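Inosine-uridine preferring nucleoside hydrolase family protein (Bacillus anthracis, PDB 2C40) belongs to the inosine-uridine preferring nucleoside hydrolase family and holds a calcium ion and alpha-D-ribofuranose in a shared pocket. Local coordinates at residues T30-I35 and I60-S65; G153-A158 and T195-N200. All coordinates share one frame; numbering follows the deposited sequence.

Interaction 1 of 2, residues T30-I35 and I60-S65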
loop_
_atom_site.group_PDB
_atom_site.type_symbol
_atom_site.label_atom_id
_atom_site.label_comp_id
_atom_site.label_asym_id
_atom_site.label_seq_id
_atom_site.Cartn_x
_atom_site.Cartn_y
_atom_site.Cartn_z
ATOM N N THR A 30 -2.735 -29.204 5.116
ATOM C CA THR A 30 -3.378 -29.789 6.288
ATOM C C THR A 30 -3.684 -28.776 7.393
ATOM O O THR A 30 -4.541 -28.995 8.229
ATOM C CB THR A 30 -2.513 -30.909 6.880
ATOM O OG1 THR A 30 -1.221 -30.397 7.184
ATOM C CG2 THR A 30 -2.368 -32.024 5.899
ATOM N N GLY A 31 -2.972 -27.668 7.380
ATOM C CA GLY A 31 -3.111 -26.664 8.381
ATOM C C GLY A 31 -2.383 -25.417 7.938
ATOM O O GLY A 31 -1.409 -25.490 7.212
ATOM N N VAL A 32 -2.868 -24.273 8.403
ATOM C CA VAL A 32 -2.210 -22.993 8.174
ATOM C C VAL A 32 -2.147 -22.338 9.521
ATOM O O VAL A 32 -3.065 -22.496 10.302
ATOM C CB VAL A 32 -2.983 -22.132 7.156
ATOM C CG1 VAL A 32 -2.279 -20.834 6.911
ATOM C CG2 VAL A 32 -3.115 -22.873 5.844
ATOM N N SER A 33 -1.043 -21.669 9.822
ATOM C CA SER A 33 -0.952 -20.821 11.012
ATOM C C SER A 33 -0.145 -19.543 10.794
ATOM O O SER A 33 0.701 -19.436 9.890
ATOM C CB SER A 33 -0.413 -21.633 12.188
ATOM O OG SER A 33 0.777 -22.274 11.841
ATOM N N VAL A 34 -0.476 -18.532 11.592
ATOM C CA VAL A 34 0.100 -17.204 11.385
ATOM C C VAL A 34 0.884 -16.833 12.615
ATOM O O VAL A 34 0.367 -16.909 13.713
ATOM C CB VAL A 34 -0.981 -16.129 11.114
ATOM C CG1 VAL A 34 -0.346 -14.744 10.822
ATOM C CG2 VAL A 34 -1.914 -16.568 10.000
ATOM N N ILE A 35 2.120 -16.392 12.406
ATOM C CA ILE A 35 2.930 -15.848 13.505
ATOM C C ILE A 35 3.090 -14.329 13.295
ATOM O O ILE A 35 3.372 -13.869 12.184
ATOM C CB ILE A 35 4.315 -16.619 13.704
ATOM C CG1 ILE A 35 4.985 -16.183 15.014
ATOM C CG2 ILE A 35 5.244 -16.455 12.471
ATOM C CD1 ILE A 35 6.295 -16.863 15.291
ATOM N N ILE A 60 -10.420 -25.815 5.630
ATOM C CA ILE A 60 -9.319 -25.833 6.618
ATOM C C ILE A 60 -9.471 -24.680 7.611
ATOM O O ILE A 60 -10.318 -23.817 7.441
ATOM C CB ILE A 60 -7.896 -25.759 5.962
ATOM C CG1 ILE A 60 -7.755 -24.550 5.049
ATOM C CG2 ILE A 60 -7.602 -27.026 5.162
ATOM C CD1 ILE A 60 -6.337 -24.326 4.619
ATOM N N GLU A 61 -8.641 -24.693 8.651
ATOM C CA GLU A 61 -8.643 -23.638 9.660
ATOM C C GLU A 61 -7.286 -22.962 9.753
ATOM O O GLU A 61 -6.269 -23.551 9.421
ATOM C CB GLU A 61 -9.108 -24.214 10.993
ATOM C CG GLU A 61 -10.466 -24.943 10.832
ATOM C CD GLU A 61 -11.080 -25.409 12.130
ATOM O OE1 GLU A 61 -10.389 -25.382 13.189
ATOM O OE2 GLU A 61 -12.270 -25.836 12.062
ATOM N N VAL A 62 -7.302 -21.718 10.217
ATOM C CA VAL A 62 -6.096 -20.920 10.403
ATOM C C VAL A 62 -5.897 -20.712 11.907
ATOM O O VAL A 62 -6.789 -20.187 12.572
ATOM C CB VAL A 62 -6.179 -19.555 9.652
ATOM C CG1 VAL A 62 -4.890 -18.789 9.732
ATOM C CG2 VAL A 62 -6.521 -19.774 8.186
ATOM N N ALA A 63 -4.738 -21.138 12.430
ATOM C CA ALA A 63 -4.416 -20.948 13.821
ATOM C C ALA A 63 -3.563 -19.712 14.039
ATOM O O ALA A 63 -2.677 -19.390 13.243
ATOM C CB ALA A 63 -3.694 -22.161 14.352
ATOM N N ALA A 64 -3.815 -19.047 15.152
ATOM C CA ALA A 64 -3.044 -17.911 15.596
ATOM C C ALA A 64 -1.940 -18.326 16.557
ATOM O O ALA A 64 -2.220 -18.994 17.565
ATOM C CB ALA A 64 -4.014 -16.890 16.293
ATOM N N SER A 65 -0.708 -17.900 16.264
ATOM C CA SER A 65 0.415 -18.087 17.181
ATOM C C SER A 65 0.303 -17.217 18.420
ATOM O O SER A 65 -0.326 -16.170 18.384
ATOM C CB SER A 65 1.734 -17.740 16.481
ATOM O OG SER A 65 2.809 -17.884 17.365
#

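Interaction 2 of 2, residues G153-A158 and T195-N200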
loop_
_atom_site.group_PDB
_atom_site.type_symbol
_atom_site.label_atom_id
_atom_site.label_comp_id
_atom_site.label_asym_id
_atom_site.label_seq_id
_atom_site.Cartn_x
_atom_site.Cartn_y
_atom_site.Cartn_z
ATOM N N GLY A 153 18.058 -17.457 6.702
ATOM C CA GLY A 153 19.513 -17.535 6.697
ATOM C C GLY A 153 20.143 -16.871 5.503
ATOM O O GLY A 153 19.449 -16.475 4.570
ATOM N N THR A 154 21.466 -16.741 5.591
ATOM C CA THR A 154 22.329 -16.349 4.484
ATOM C C THR A 154 23.785 -16.750 4.792
ATOM O O THR A 154 24.218 -16.811 5.972
ATOM C CB THR A 154 22.203 -14.803 4.163
ATOM O OG1 THR A 154 22.928 -14.464 2.988
ATOM C CG2 THR A 154 22.685 -13.904 5.335
ATOM N N PHE A 155 24.519 -17.049 3.728
ATOM C CA PHE A 155 25.940 -17.421 3.831
ATOM C C PHE A 155 26.834 -16.405 3.126
ATOM O O PHE A 155 28.039 -16.578 3.086
ATOM C CB PHE A 155 26.183 -18.875 3.357
ATOM C CG PHE A 155 25.380 -19.905 4.147
ATOM C CD1 PHE A 155 24.178 -20.378 3.663
ATOM C CD2 PHE A 155 25.821 -20.360 5.360
ATOM C CE1 PHE A 155 23.433 -21.264 4.384
ATOM C CE2 PHE A 155 25.081 -21.259 6.108
ATOM C CZ PHE A 155 23.889 -21.723 5.616
ATOM N N ARG A 156 26.246 -15.310 2.659
ATOM C CA ARG A 156 27.016 -14.090 2.356
ATOM C C ARG A 156 27.513 -13.405 3.629
ATOM O O ARG A 156 26.988 -13.633 4.730
ATOM C CB ARG A 156 26.168 -13.066 1.639
ATOM C CG ARG A 156 25.744 -13.450 0.231
ATOM C CD ARG A 156 24.482 -12.719 -0.063
ATOM N NE ARG A 156 24.097 -12.662 -1.457
ATOM C CZ ARG A 156 22.941 -12.141 -1.859
ATOM N NH1 ARG A 156 22.088 -11.674 -0.975
ATOM N NH2 ARG A 156 22.624 -12.108 -3.149
ATOM N N THR A 157 28.497 -12.528 3.446
ATOM C CA THR A 157 29.068 -11.716 4.533
ATOM C C THR A 157 28.100 -10.705 5.177
ATOM O O THR A 157 28.328 -10.262 6.298
ATOM C CB THR A 157 30.292 -10.962 4.067
ATOM O OG1 THR A 157 29.991 -10.343 2.819
ATOM C CG2 THR A 157 31.447 -11.932 3.892
ATOM N N ALA A 158 27.039 -10.330 4.467
ATOM C CA ALA A 158 26.032 -9.460 5.037
ATOM C C ALA A 158 24.649 -9.937 4.710
ATOM O O ALA A 158 24.422 -10.495 3.622
ATOM C CB ALA A 158 26.226 -8.019 4.538
ATOM N N THR A 195 17.709 -19.434 1.285
ATOM C CA THR A 195 18.479 -18.320 1.838
ATOM C C THR A 195 18.207 -17.027 1.068
ATOM O O THR A 195 17.654 -17.063 -0.040
ATOM C CB THR A 195 19.971 -18.629 1.786
ATOM O OG1 THR A 195 20.408 -18.682 0.402
ATOM C CG2 THR A 195 20.282 -19.964 2.534
ATOM N N LEU A 196 18.641 -15.887 1.608
ATOM C CA LEU A 196 18.639 -14.666 0.821
ATOM C C LEU A 196 19.234 -14.832 -0.590
ATOM O O LEU A 196 18.641 -14.293 -1.554
ATOM C CB LEU A 196 19.337 -13.532 1.555
ATOM C CG LEU A 196 18.667 -13.085 2.880
ATOM C CD1 LEU A 196 19.561 -12.071 3.619
ATOM C CD2 LEU A 196 17.258 -12.490 2.672
ATOM N N GLU A 197 20.370 -15.546 -0.717
ATOM C CA GLU A 197 21.117 -15.697 -1.994
ATOM C C GLU A 197 20.379 -16.580 -2.994
ATOM O O GLU A 197 20.616 -16.475 -4.193
ATOM C CB GLU A 197 22.454 -16.469 -1.863
ATOM C CG GLU A 197 23.426 -16.064 -0.824
ATOM C CD GLU A 197 23.082 -16.611 0.540
ATOM O OE1 GLU A 197 23.682 -17.609 0.980
ATOM O OE2 GLU A 197 22.221 -16.002 1.150
ATOM N N SER A 198 19.607 -17.540 -2.462
ATOM C CA SER A 198 18.921 -18.575 -3.233
ATOM C C SER A 198 18.118 -17.974 -4.372
ATOM O O SER A 198 17.885 -18.588 -5.401
ATOM C CB SER A 198 17.974 -19.362 -2.292
ATOM O OG SER A 198 18.719 -20.142 -1.359
ATOM N N THR A 199 17.685 -16.744 -4.153
ATOM C CA THR A 199 16.726 -16.082 -5.011
ATOM C C THR A 199 17.400 -15.175 -6.074
ATOM O O THR A 199 16.708 -14.505 -6.807
ATOM C CB THR A 199 15.754 -15.320 -4.096
ATOM O OG1 THR A 199 14.477 -15.206 -4.724
ATOM C CG2 THR A 199 16.315 -13.987 -3.668
ATOM N N ASN A 200 18.736 -15.218 -6.181
ATOM C CA ASN A 200 19.503 -14.297 -7.001
ATOM C C ASN A 200 18.997 -14.238 -8.443
ATOM O O ASN A 200 18.969 -13.164 -9.044
ATOM C CB ASN A 200 20.965 -14.726 -7.075
ATOM C CG ASN A 200 21.770 -14.344 -5.868
ATOM O OD1 ASN A 200 21.360 -13.508 -5.069
ATOM N ND2 ASN A 200 22.971 -14.949 -5.740
#

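Interaction 1 of 2, residues T30-I35 and I60-S65
V34 and V62 meet branch to branch on one face of the sheet, CG2 of V34 lying 3.7 Å from CG1 of V62 as the two side chains cross obliquely. In V62, CG1 is anti to the backbone N (chi1 -174°), and this is the methyl that reaches the neighbouring strand. Further back on the same face V32 turns its CG2 to the end of I60, whose CD1 sits 3.7 Å away. I60 precedes the bridged residues in the chain, and its CG1-CD1 branch extends across toward V32. Helix 41-55 packs on this valine face, with I52 against V62 and both A44 and M45 against V34.

S33 and A63 point to the other face, where their CB atoms are 4.0 Å apart. Helix 105-115 packs here, A105 touching S33 and H108 touching A63. The OG of S33 is turned to strand 2-8 and bonds with Y5 OH and N7 OD1. Where the strands end, S65 CB comes 4.0 Å from I35 CB; S65 OG, 3.6 Å from I35 CG1, finds its polar partners in D130 and the backbone of S67.

Three backbone bonds set this register: A63 N to V32 O, V34 N to A63 O and S65 N to V34 O. Strand 62-64 is the outermost strand on this side of the chain's sheet. It pairs in parallel with strand 27-34, and helix 41-55 connects the two, making a classic beta-alpha-beta unit.

Interaction 2 of 2, residues G153-A158 and T195-N200
F155 N donates to E197 OE1 at 2.9 Å, the donor standing 43° out of the carboxylate plane. The other oxygen, OE2, accepts a hydrogen bond from T154 OG1; at 2.5 Å the modelled separation is suspiciously short, and its exact length is doubtful. A bend at chi2 (81°) turns CD of E197 back to this loop. With both oxygens facing the loop, the carboxylate is probably limited in how it can turn. T154 OG1 also receives a weak bond from R156 N.

R156 runs past E197 in the opposite direction, its NE 3.5 Å from E197 CG, with E197 CA over the centre of one guanidinium face. Beyond it, the tips of R156 and N200 approach each other, NH2 lying 2.7 Å from OD1, too poorly angled for a hydrogen bond.

Deeper in, L196 N donates to G153 O at 3.1 Å, and L196 CD1 rests against T154 CB at 3.8 Å. T195 CG2 meets the F155 ring at CE1, 3.9 Å away, and V290 of strand 286-292 touches both residues. G153 N is bound by E171, itself a ribofuranose-pocket residue, and the L196 side chain comes within about 4 Å of that ligand. The contact thus ties together two loops following neighbouring parallel strands, 145-151 and 191-194, beside the ribofuranose pocket of the nucleoside hydrolase fold.

From the N terminus, the chain lays down strand 2-8 and then strand 27-34, passes through helix 41-55 and returns in strand 62-64, where interaction 1 closes a loop of 24 intervening residues. Interaction 2 comes later: the chain leaves strand 145-151 through 153-158, runs 36 residues by way of helices 172-176 and 178-186 and strand 191-194, and closes at 195-200. The two loops follow in series, neither nesting nor crossing. The centres of interactions 1 and 2 are about 28 Å apart, on opposite sides of the chain's centre. Interaction 1 joins an outermost strand to the sheet, while interaction 2 links loops beyond neighbouring strands further across that sheet, close to the ribofuranose.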